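Local coordinates for protein ancestral D-type dye decolorizing peroxidase (Geotrichum candidum, PDB 7ANV) that is a heme peroxidase of the dye-decolorizing family that probably uses hydrogen peroxide to oxidise dyes and related substrates, at residues A[246-251]-A[473-478]; A[26-31]-A[90-95]; A[205-210]-A[219-224]. One frame throughout, in Å; residues are numbered along the deposited sequence.

Contact 1: A[246-251]-A[473-478]; sequences GSFLVF and YFFSPS
F475 turns an edge of its ring onto the face of F248, a T-shaped pair on the closely packed side of two antiparallel strands. CD1 of F475 sits over the middle of the F248 ring, 3.7 Å from F248 CE1, with the ring planes at 54°. F475 reaches across because its CG is anti to the backbone N (chi1 -176°), which carries the ring past the S247 carbonyl to lie against G246. CZ of F475 ends 3.6 Å from G246 CA, a close approach made possible by the lack of a side chain on the glycine. An alanine at F248 would probably leave the F475 edge without the aromatic face it rests on and open a gap toward F104, whose ring also pairs with F248.

Four backbone bonds join the hydrogen-bonded pairs S247–S476 and L249–F474, among them S476 N to S247 O at 2.8 Å. F474 O, bonded to L249 N, also takes a CA-H contact from F248. On the face bearing L249 and F474 there is no aromatic pair; the two side chains lie side by side, CB to CB 4.1 Å. No solvent side exists here; the contact slackens instead at P477, which turns away, and at S478, whose OG caps helix 479-486 through A481 N.

Strand 466-476 is the edge strand of an antiparallel four-stranded sheet of order 2-3-1-4, consistent with the ferredoxin-like fold of dye-decolorizing peroxidases, and strand 247-256 lies between it and strand 391-398. The L249 and F474 face packs on A83 of strand 78-84, and F251 extends this meeting of sheets through edge-to-face pairs with Y23 and F25. On the other face, V250 and Y473 meet F405 of helix 405-413, and the V250 side chain lies about 7 Å from the heme at their nearest atoms.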
loop_
_atom_site.group_PDB
_atom_site.type_symbol
_atom_site.label_atom_id
_atom_site.label_comp_id
_atom_site.label_asym_id
_atom_site.label_seq_id
_atom_site.Cartn_x
_atom_site.Cartn_y
_atom_site.Cartn_z
ATOM N N GLY A 246 -15.019 7.204 8.531
ATOM C CA GLY A 246 -14.552 5.956 7.919
ATOM C C GLY A 246 -13.536 6.261 6.836
ATOM O O GLY A 246 -13.335 7.426 6.458
ATOM N N SER A 247 -12.901 5.230 6.335
ATOM C CA SER A 247 -11.902 5.358 5.254
ATOM C C SER A 247 -12.051 4.130 4.352
ATOM O O SER A 247 -12.380 2.991 4.863
ATOM C CB SER A 247 -10.518 5.511 5.797
ATOM O OG SER A 247 -9.596 5.805 4.757
ATOM N N PHE A 248 -11.751 4.287 3.060
ATOM C CA PHE A 248 -11.722 3.144 2.119
ATOM C C PHE A 248 -10.372 2.432 2.226
ATOM O O PHE A 248 -9.301 3.084 2.178
ATOM C CB PHE A 248 -12.005 3.606 0.693
ATOM C CG PHE A 248 -13.405 4.114 0.540
ATOM C CD1 PHE A 248 -14.419 3.215 0.275
ATOM C CD2 PHE A 248 -13.692 5.469 0.637
ATOM C CE1 PHE A 248 -15.739 3.649 0.176
ATOM C CE2 PHE A 248 -15.007 5.896 0.523
ATOM C CZ PHE A 248 -16.011 4.999 0.243
ATOM N N LEU A 249 -10.466 1.120 2.428
ATOM C CA LEU A 249 -9.346 0.188 2.561
ATOM C C LEU A 249 -9.189 -0.519 1.223
ATOM O O LEU A 249 -10.026 -1.337 0.881
ATOM C CB LEU A 249 -9.697 -0.800 3.670
ATOM C CG LEU A 249 -8.591 -1.716 4.208
ATOM C CD1 LEU A 249 -9.053 -2.425 5.467
ATOM C CD2 LEU A 249 -8.069 -2.728 3.204
ATOM N N VAL A 250 -8.092 -0.273 0.541
ATOM C CA VAL A 250 -7.703 -1.045 -0.667
ATOM C C VAL A 250 -6.785 -2.175 -0.224
ATOM O O VAL A 250 -5.724 -1.887 0.342
ATOM C CB VAL A 250 -6.999 -0.154 -1.702
ATOM C CG1 VAL A 250 -6.473 -1.019 -2.838
ATOM C CG2 VAL A 250 -7.904 0.980 -2.185
ATOM N N PHE A 251 -7.158 -3.403 -0.562
ATOM C CA PHE A 251 -6.320 -4.594 -0.343
ATOM C C PHE A 251 -5.840 -5.143 -1.688
ATOM O O PHE A 251 -6.667 -5.401 -2.537
ATOM C CB PHE A 251 -7.068 -5.636 0.494
ATOM C CG PHE A 251 -6.190 -6.800 0.882
ATOM C CD1 PHE A 251 -5.996 -7.852 -0.005
ATOM C CD2 PHE A 251 -5.583 -6.860 2.135
ATOM C CE1 PHE A 251 -5.151 -8.909 0.329
ATOM C CE2 PHE A 251 -4.722 -7.907 2.465
ATOM C CZ PHE A 251 -4.524 -8.925 1.568
ATOM N N TYR A 473 -11.876 -3.811 -2.675
ATOM C CA TYR A 473 -12.104 -2.459 -2.139
ATOM C C TYR A 473 -13.121 -2.523 -1.007
ATOM O O TYR A 473 -14.205 -3.063 -1.170
ATOM C CB TYR A 473 -12.626 -1.552 -3.257
ATOM C CG TYR A 473 -11.668 -1.366 -4.402
ATOM C CD1 TYR A 473 -10.288 -1.381 -4.220
ATOM C CD2 TYR A 473 -12.143 -1.138 -5.671
ATOM C CE1 TYR A 473 -9.417 -1.153 -5.270
ATOM C CE2 TYR A 473 -11.285 -0.900 -6.737
ATOM C CZ TYR A 473 -9.922 -0.936 -6.549
ATOM O OH TYR A 473 -9.074 -0.757 -7.611
ATOM N N PHE A 474 -12.710 -2.039 0.170
ATOM C CA PHE A 474 -13.520 -2.123 1.394
ATOM C C PHE A 474 -13.681 -0.714 1.967
ATOM O O PHE A 474 -12.982 0.224 1.560
ATOM C CB PHE A 474 -12.878 -3.026 2.449
ATOM C CG PHE A 474 -12.553 -4.435 2.027
ATOM C CD1 PHE A 474 -11.318 -4.767 1.499
ATOM C CD2 PHE A 474 -13.474 -5.442 2.223
ATOM C CE1 PHE A 474 -11.042 -6.076 1.156
ATOM C CE2 PHE A 474 -13.210 -6.756 1.892
ATOM C CZ PHE A 474 -11.988 -7.064 1.335
ATOM N N PHE A 475 -14.586 -0.637 2.942
ATOM C CA PHE A 475 -14.847 0.555 3.768
ATOM C C PHE A 475 -14.762 0.182 5.255
ATOM O O PHE A 475 -15.494 -0.709 5.700
ATOM C CB PHE A 475 -16.194 1.155 3.432
ATOM C CG PHE A 475 -16.463 2.426 4.189
ATOM C CD1 PHE A 475 -15.774 3.580 3.885
ATOM C CD2 PHE A 475 -17.420 2.467 5.199
ATOM C CE1 PHE A 475 -16.015 4.755 4.587
ATOM C CE2 PHE A 475 -17.673 3.647 5.873
ATOM C CZ PHE A 475 -16.965 4.763 5.586
ATOM N N SER A 476 -13.851 0.858 5.973
ATOM C CA SER A 476 -13.628 0.739 7.435
ATOM C C SER A 476 -14.485 1.790 8.104
ATOM O O SER A 476 -14.109 2.959 8.061
ATOM C CB SER A 476 -12.213 0.981 7.803
ATOM O OG SER A 476 -11.387 -0.064 7.331
ATOM N N PRO A 477 -15.645 1.432 8.702
ATOM C CA PRO A 477 -16.491 2.452 9.298
ATOM C C PRO A 477 -15.936 2.987 10.618
ATOM O O PRO A 477 -15.079 2.383 11.234
ATOM C CB PRO A 477 -17.828 1.744 9.571
ATOM C CG PRO A 477 -17.748 0.492 8.767
ATOM C CD PRO A 477 -16.281 0.113 8.754
ATOM N N SER A 478 -16.512 4.111 11.046
ATOM C CA SER A 478 -16.287 4.680 12.390
ATOM C C SER A 478 -16.844 3.735 13.469
ATOM O O SER A 478 -17.733 2.886 13.189
ATOM C CB SER A 478 -16.876 6.055 12.481
ATOM O OG SER A 478 -18.289 5.979 12.586
#

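Contact 2: A[26-31]-A[90-95]; sequences FKITDA and KKLGIN
I28 holds CG1 anti to its carbonyl carbon (chi1 -61°), which, with a nearly extended chi2 of 165°, places CD1 against L92, while K91 bends at its second torsion (chi2 68°) to lay its chain back alongside I28. The two segments, the end of strand 20-28 and the end of helix 86-92, thus meet through three side chains and an alanine methyl, joining a strand and a helix of the same DyP dimeric alpha+beta barrel domain. CD1 of I28 lies 3.8 Å from L92 CG and equally close to L92 CD2, the two side chains crossing at about a right angle. K91 runs antiparallel to the I28 side chain, its CG 4.0 Å from I28 CG2. Farther along the lysine, CE comes to 3.6 Å from I28 O, but the ammonium nitrogen makes no hydrogen bond to that carbonyl.

A31 adds a methyl next to the K91 carbonyl and L92, with CB 3.8 Å from K91 O and 4.2 Å from L92 CD2. The position follows from the chain turn after I28, where D30 serves as N-cap of helix 31-41 through OD1 and A33 N. F34 of that helix touches both I28 and L92, extending the apolar cluster.

The partner helix is itself finished in a defined way. G93 has positive phi and ends it in a Schellman motif, with G93 N 2.9 Å from K90 O.

Chemically, this is a hydrophobic patch bordered by a lysine. The K91 methylenes lie against I28 CB and CG2 and probably cover part of it from solvent. With I28 O near the chain end but not bonded to NZ, any electrostatic gain is probably small. K27 NZ stands 7.0 Å from K91 NZ, far enough that mutual repulsion is likely to be modest at this partly exposed margin.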
loop_
_atom_site.group_PDB
_atom_site.type_symbol
_atom_site.label_atom_id
_atom_site.label_comp_id
_atom_site.label_asym_id
_atom_site.label_seq_id
_atom_site.Cartn_x
_atom_site.Cartn_y
_atom_site.Cartn_z
ATOM N N PHE A 26 -14.342 -12.684 4.820
ATOM C CA PHE A 26 -15.549 -13.453 5.172
ATOM C C PHE A 26 -16.715 -13.083 4.279
ATOM O O PHE A 26 -16.759 -12.013 3.671
ATOM C CB PHE A 26 -15.919 -13.257 6.645
ATOM C CG PHE A 26 -16.297 -11.839 6.993
ATOM C CD1 PHE A 26 -17.616 -11.410 6.910
ATOM C CD2 PHE A 26 -15.336 -10.950 7.446
ATOM C CE1 PHE A 26 -17.964 -10.108 7.238
ATOM C CE2 PHE A 26 -15.682 -9.645 7.752
ATOM C CZ PHE A 26 -16.988 -9.228 7.660
ATOM N N LYS A 27 -17.623 -14.049 4.191
ATOM C CA LYS A 27 -18.963 -13.894 3.605
ATOM C C LYS A 27 -19.940 -13.924 4.769
ATOM O O LYS A 27 -19.788 -14.785 5.670
ATOM C CB LYS A 27 -19.199 -15.020 2.599
ATOM C CG LYS A 27 -20.555 -15.015 1.928
ATOM C CD LYS A 27 -20.713 -16.192 0.974
ATOM C CE LYS A 27 -21.967 -16.132 0.128
ATOM N NZ LYS A 27 -22.381 -17.504 -0.256
ATOM N N ILE A 28 -20.902 -13.008 4.757
ATOM C CA ILE A 28 -22.030 -12.987 5.719
ATOM C C ILE A 28 -23.069 -13.993 5.227
ATOM O O ILE A 28 -23.617 -13.802 4.115
ATOM C CB ILE A 28 -22.605 -11.579 5.885
ATOM C CG1 ILE A 28 -21.544 -10.611 6.431
ATOM C CG2 ILE A 28 -23.885 -11.623 6.721
ATOM C CD1 ILE A 28 -21.885 -9.149 6.301
ATOM N N THR A 29 -23.360 -15.010 6.043
ATOM C CA THR A 29 -24.331 -16.084 5.682
ATOM C C THR A 29 -25.648 -15.863 6.425
ATOM O O THR A 29 -26.631 -16.521 6.075
ATOM C CB THR A 29 -23.730 -17.456 5.975
ATOM O OG1 THR A 29 -23.322 -17.494 7.343
ATOM C CG2 THR A 29 -22.520 -17.733 5.130
ATOM N N ASP A 30 -25.663 -15.051 7.478
ATOM C CA ASP A 30 -26.911 -14.795 8.260
ATOM C C ASP A 30 -26.831 -13.332 8.706
ATOM O O ASP A 30 -26.185 -13.105 9.730
ATOM C CB ASP A 30 -27.050 -15.792 9.417
ATOM C CG ASP A 30 -28.283 -15.624 10.304
ATOM O OD1 ASP A 30 -28.899 -14.536 10.281
ATOM O OD2 ASP A 30 -28.645 -16.607 11.004
ATOM N N ALA A 31 -27.474 -12.413 7.967
ATOM C CA ALA A 31 -27.428 -10.945 8.177
ATOM C C ALA A 31 -27.929 -10.561 9.568
ATOM O O ALA A 31 -27.240 -9.792 10.238
ATOM C CB ALA A 31 -28.235 -10.231 7.125
ATOM N N LYS A 90 -24.524 -4.530 0.828
ATOM C CA LYS A 90 -25.792 -4.948 0.159
ATOM C C LYS A 90 -26.431 -6.073 0.976
ATOM O O LYS A 90 -27.651 -6.026 1.253
ATOM C CB LYS A 90 -25.528 -5.434 -1.257
ATOM C CG LYS A 90 -26.790 -5.740 -2.044
ATOM C CD LYS A 90 -26.495 -6.190 -3.457
ATOM C CE LYS A 90 -27.724 -6.729 -4.160
ATOM N NZ LYS A 90 -27.439 -6.945 -5.601
ATOM N N LYS A 91 -25.641 -7.082 1.319
ATOM C CA LYS A 91 -26.105 -8.231 2.112
ATOM C C LYS A 91 -26.781 -7.753 3.404
ATOM O O LYS A 91 -27.797 -8.366 3.814
ATOM C CB LYS A 91 -24.940 -9.168 2.409
ATOM C CG LYS A 91 -25.365 -10.408 3.180
ATOM C CD LYS A 91 -26.245 -11.350 2.381
ATOM C CE LYS A 91 -26.859 -12.420 3.259
ATOM N NZ LYS A 91 -27.435 -13.502 2.437
ATOM N N LEU A 92 -26.248 -6.726 4.049
ATOM C CA LEU A 92 -26.767 -6.195 5.337
ATOM C C LEU A 92 -27.951 -5.237 5.119
ATOM O O LEU A 92 -28.536 -4.802 6.144
ATOM C CB LEU A 92 -25.634 -5.487 6.077
ATOM C CG LEU A 92 -24.529 -6.410 6.575
ATOM C CD1 LEU A 92 -23.401 -5.601 7.210
ATOM C CD2 LEU A 92 -25.111 -7.453 7.515
ATOM N N GLY A 93 -28.259 -4.889 3.876
ATOM C CA GLY A 93 -29.343 -3.955 3.521
ATOM C C GLY A 93 -28.967 -2.519 3.840
ATOM O O GLY A 93 -29.862 -1.695 4.032
ATOM N N ILE A 94 -27.676 -2.203 3.872
ATOM C CA ILE A 94 -27.204 -0.811 4.118
ATOM C C ILE A 94 -27.101 -0.124 2.763
ATOM O O ILE A 94 -26.325 -0.578 1.919
ATOM C CB ILE A 94 -25.904 -0.806 4.932
ATOM C CG1 ILE A 94 -26.159 -1.380 6.327
ATOM C CG2 ILE A 94 -25.333 0.596 4.996
ATOM C CD1 ILE A 94 -24.920 -1.762 7.084
ATOM N N ASN A 95 -27.912 0.903 2.543
ATOM C CA ASN A 95 -27.983 1.606 1.245
ATOM C C ASN A 95 -26.699 2.426 1.072
ATOM O O ASN A 95 -26.518 3.416 1.786
ATOM C CB ASN A 95 -29.240 2.468 1.181
ATOM C CG ASN A 95 -29.371 3.200 -0.128
ATOM O OD1 ASN A 95 -28.385 3.432 -0.817
ATOM N ND2 ASN A 95 -30.574 3.646 -0.423
#

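Contact 3: A[205-210]-A[219-224]; sequences AVKGFD and PVRPGV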
loop_
_atom_site.group_PDB
_atom_site.type_symbol
_atom_site.label_atom_id
_atom_site.label_comp_id
_atom_site.label_asym_id
_atom_site.label_seq_id
_atom_site.Cartn_x
_atom_site.Cartn_y
_atom_site.Cartn_z
ATOM N N ALA A 205 1.211 13.635 6.290
ATOM C CA ALA A 205 0.921 14.115 7.652
ATOM C C ALA A 205 -0.527 14.578 7.671
ATOM O O ALA A 205 -0.852 15.602 7.074
ATOM C CB ALA A 205 1.881 15.239 8.021
ATOM N N VAL A 206 -1.376 13.915 8.413
ATOM C CA VAL A 206 -2.806 14.304 8.505
ATOM C C VAL A 206 -2.972 15.479 9.475
ATOM O O VAL A 206 -2.724 15.349 10.697
ATOM C CB VAL A 206 -3.665 13.084 8.906
ATOM C CG1 VAL A 206 -5.134 13.447 9.032
ATOM C CG2 VAL A 206 -3.494 11.955 7.915
ATOM N N LYS A 207 -3.454 16.602 8.963
ATOM C CA LYS A 207 -3.700 17.787 9.792
ATOM C C LYS A 207 -4.663 17.431 10.922
ATOM O O LYS A 207 -5.704 16.811 10.668
ATOM C CB LYS A 207 -4.242 18.945 8.953
ATOM C CG LYS A 207 -3.211 19.540 8.029
ATOM C CD LYS A 207 -3.789 20.657 7.236
ATOM C CE LYS A 207 -2.824 21.227 6.240
ATOM N NZ LYS A 207 -3.501 22.308 5.487
ATOM N N GLY A 208 -4.310 17.839 12.135
ATOM C CA GLY A 208 -5.113 17.535 13.331
ATOM C C GLY A 208 -4.667 16.234 13.975
ATOM O O GLY A 208 -5.137 15.955 15.080
ATOM N N PHE A 209 -3.760 15.480 13.349
ATOM C CA PHE A 209 -3.295 14.185 13.916
ATOM C C PHE A 209 -1.771 14.180 13.959
ATOM O O PHE A 209 -1.176 14.069 15.056
ATOM C CB PHE A 209 -3.868 12.986 13.158
ATOM C CG PHE A 209 -3.349 11.677 13.701
ATOM C CD1 PHE A 209 -3.726 11.225 14.955
ATOM C CD2 PHE A 209 -2.382 10.976 13.013
ATOM C CE1 PHE A 209 -3.159 10.077 15.494
ATOM C CE2 PHE A 209 -1.840 9.818 13.526
ATOM C CZ PHE A 209 -2.222 9.371 14.769
ATOM N N ASP A 210 -1.153 14.280 12.795
ATOM C CA ASP A 210 0.318 14.395 12.655
ATOM C C ASP A 210 0.663 15.880 12.795
ATOM O O ASP A 210 0.891 16.550 11.764
ATOM C CB ASP A 210 0.737 13.787 11.330
ATOM C CG ASP A 210 0.413 12.312 11.170
ATOM O OD1 ASP A 210 1.036 11.472 11.914
ATOM O OD2 ASP A 210 -0.383 11.983 10.227
ATOM N N PRO A 219 1.626 18.042 4.692
ATOM C CA PRO A 219 0.402 17.908 5.466
ATOM C C PRO A 219 -0.756 17.797 4.468
ATOM O O PRO A 219 -0.658 18.363 3.369
ATOM C CB PRO A 219 0.322 19.187 6.317
ATOM C CG PRO A 219 1.530 20.009 5.931
ATOM C CD PRO A 219 2.065 19.450 4.630
ATOM N N VAL A 220 -1.775 17.025 4.835
ATOM C CA VAL A 220 -3.019 16.882 4.041
ATOM C C VAL A 220 -4.181 17.164 4.986
ATOM O O VAL A 220 -4.085 16.846 6.188
ATOM C CB VAL A 220 -3.144 15.514 3.353
ATOM C CG1 VAL A 220 -1.935 15.213 2.472
ATOM C CG2 VAL A 220 -3.376 14.392 4.345
ATOM N N ARG A 221 -5.246 17.739 4.438
ATOM C CA ARG A 221 -6.483 17.913 5.199
ATOM C C ARG A 221 -7.029 16.528 5.535
ATOM O O ARG A 221 -6.848 15.555 4.800
ATOM C CB ARG A 221 -7.449 18.774 4.390
ATOM C CG ARG A 221 -6.925 20.192 4.221
ATOM C CD ARG A 221 -8.040 21.035 3.627
ATOM N NE ARG A 221 -8.234 20.700 2.243
ATOM C CZ ARG A 221 -9.181 21.229 1.459
ATOM N NH1 ARG A 221 -10.085 22.064 1.947
ATOM N NH2 ARG A 221 -9.259 20.845 0.205
ATOM N N PRO A 222 -7.660 16.400 6.708
ATOM C CA PRO A 222 -8.050 15.077 7.216
ATOM C C PRO A 222 -8.970 14.319 6.261
ATOM O O PRO A 222 -8.919 13.089 6.242
ATOM C CB PRO A 222 -8.742 15.370 8.544
ATOM C CG PRO A 222 -9.111 16.848 8.454
ATOM C CD PRO A 222 -8.001 17.484 7.642
ATOM N N GLY A 223 -9.803 15.047 5.505
ATOM C CA GLY A 223 -10.771 14.470 4.559
ATOM C C GLY A 223 -10.137 13.870 3.317
ATOM O O GLY A 223 -10.841 13.268 2.509
ATOM N N VAL A 224 -8.831 13.987 3.133
ATOM C CA VAL A 224 -8.151 13.146 2.131
ATOM C C VAL A 224 -8.209 11.673 2.576
ATOM O O VAL A 224 -8.108 10.803 1.716
ATOM C CB VAL A 224 -6.722 13.641 1.929
ATOM C CG1 VAL A 224 -5.904 12.688 1.100
ATOM C CG2 VAL A 224 -6.731 15.025 1.310
#
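A205 and V220 are joined by the first of two backbone bonds that make this a short parallel pairing, V220 N to A205 O at 2.8 Å. The second runs from K207 N to V220 O at 2.9 Å and is nearly linear, with an N-H...O angle of 176°. P219 CA also leans its hydrogen on A205 O. Around this ladder the side chains are mixed: K207, extended beyond CG, lays its methylenes across P219, with CE 3.8 Å from P219 CB, and its CG packs on V220 O. On the other face, V206 CG1 lies 3.8 Å from P222 CA.

One shell out, D210 OD2 accepts V206 N through its anti lone pair, which probably helps fix the turn. V206 O accepts both F209 N and D210 N, the bonds of a tight turn at the end of the strand. R221 points away from the pairing, and its NE forms a salt bridge with E361.

In the fold, the pair is an isolated two-residue parallel bridge outside the two four-stranded sheets, with the V220 side chain about 10 Å from the heme. V220, R221 and V224 rest on helix 357-361, and F209 reaches T48 and Q52 of helix 48-59.

In the fold
The three contacts show how chemistry follows depth. Contact 1 is fully buried and joins strands 247-256 and 466-476, neighbours in one four-stranded sheet, by a backbone ladder and aromatic packing. Contact 2 lies farther out, about 16 Å away between centres, and brings the end of strand 20-28, from the other four-stranded sheet, to a helix end through side chains. Contact 3, with centre about 17 Å from that of contact 1, is again a strand pairing, but parallel, brief and partly exposed, with lysine and proline where contact 1 has phenylalanine. No two contacts share an element, yet strand 219-220 directly precedes strand 247-256 of contact 1.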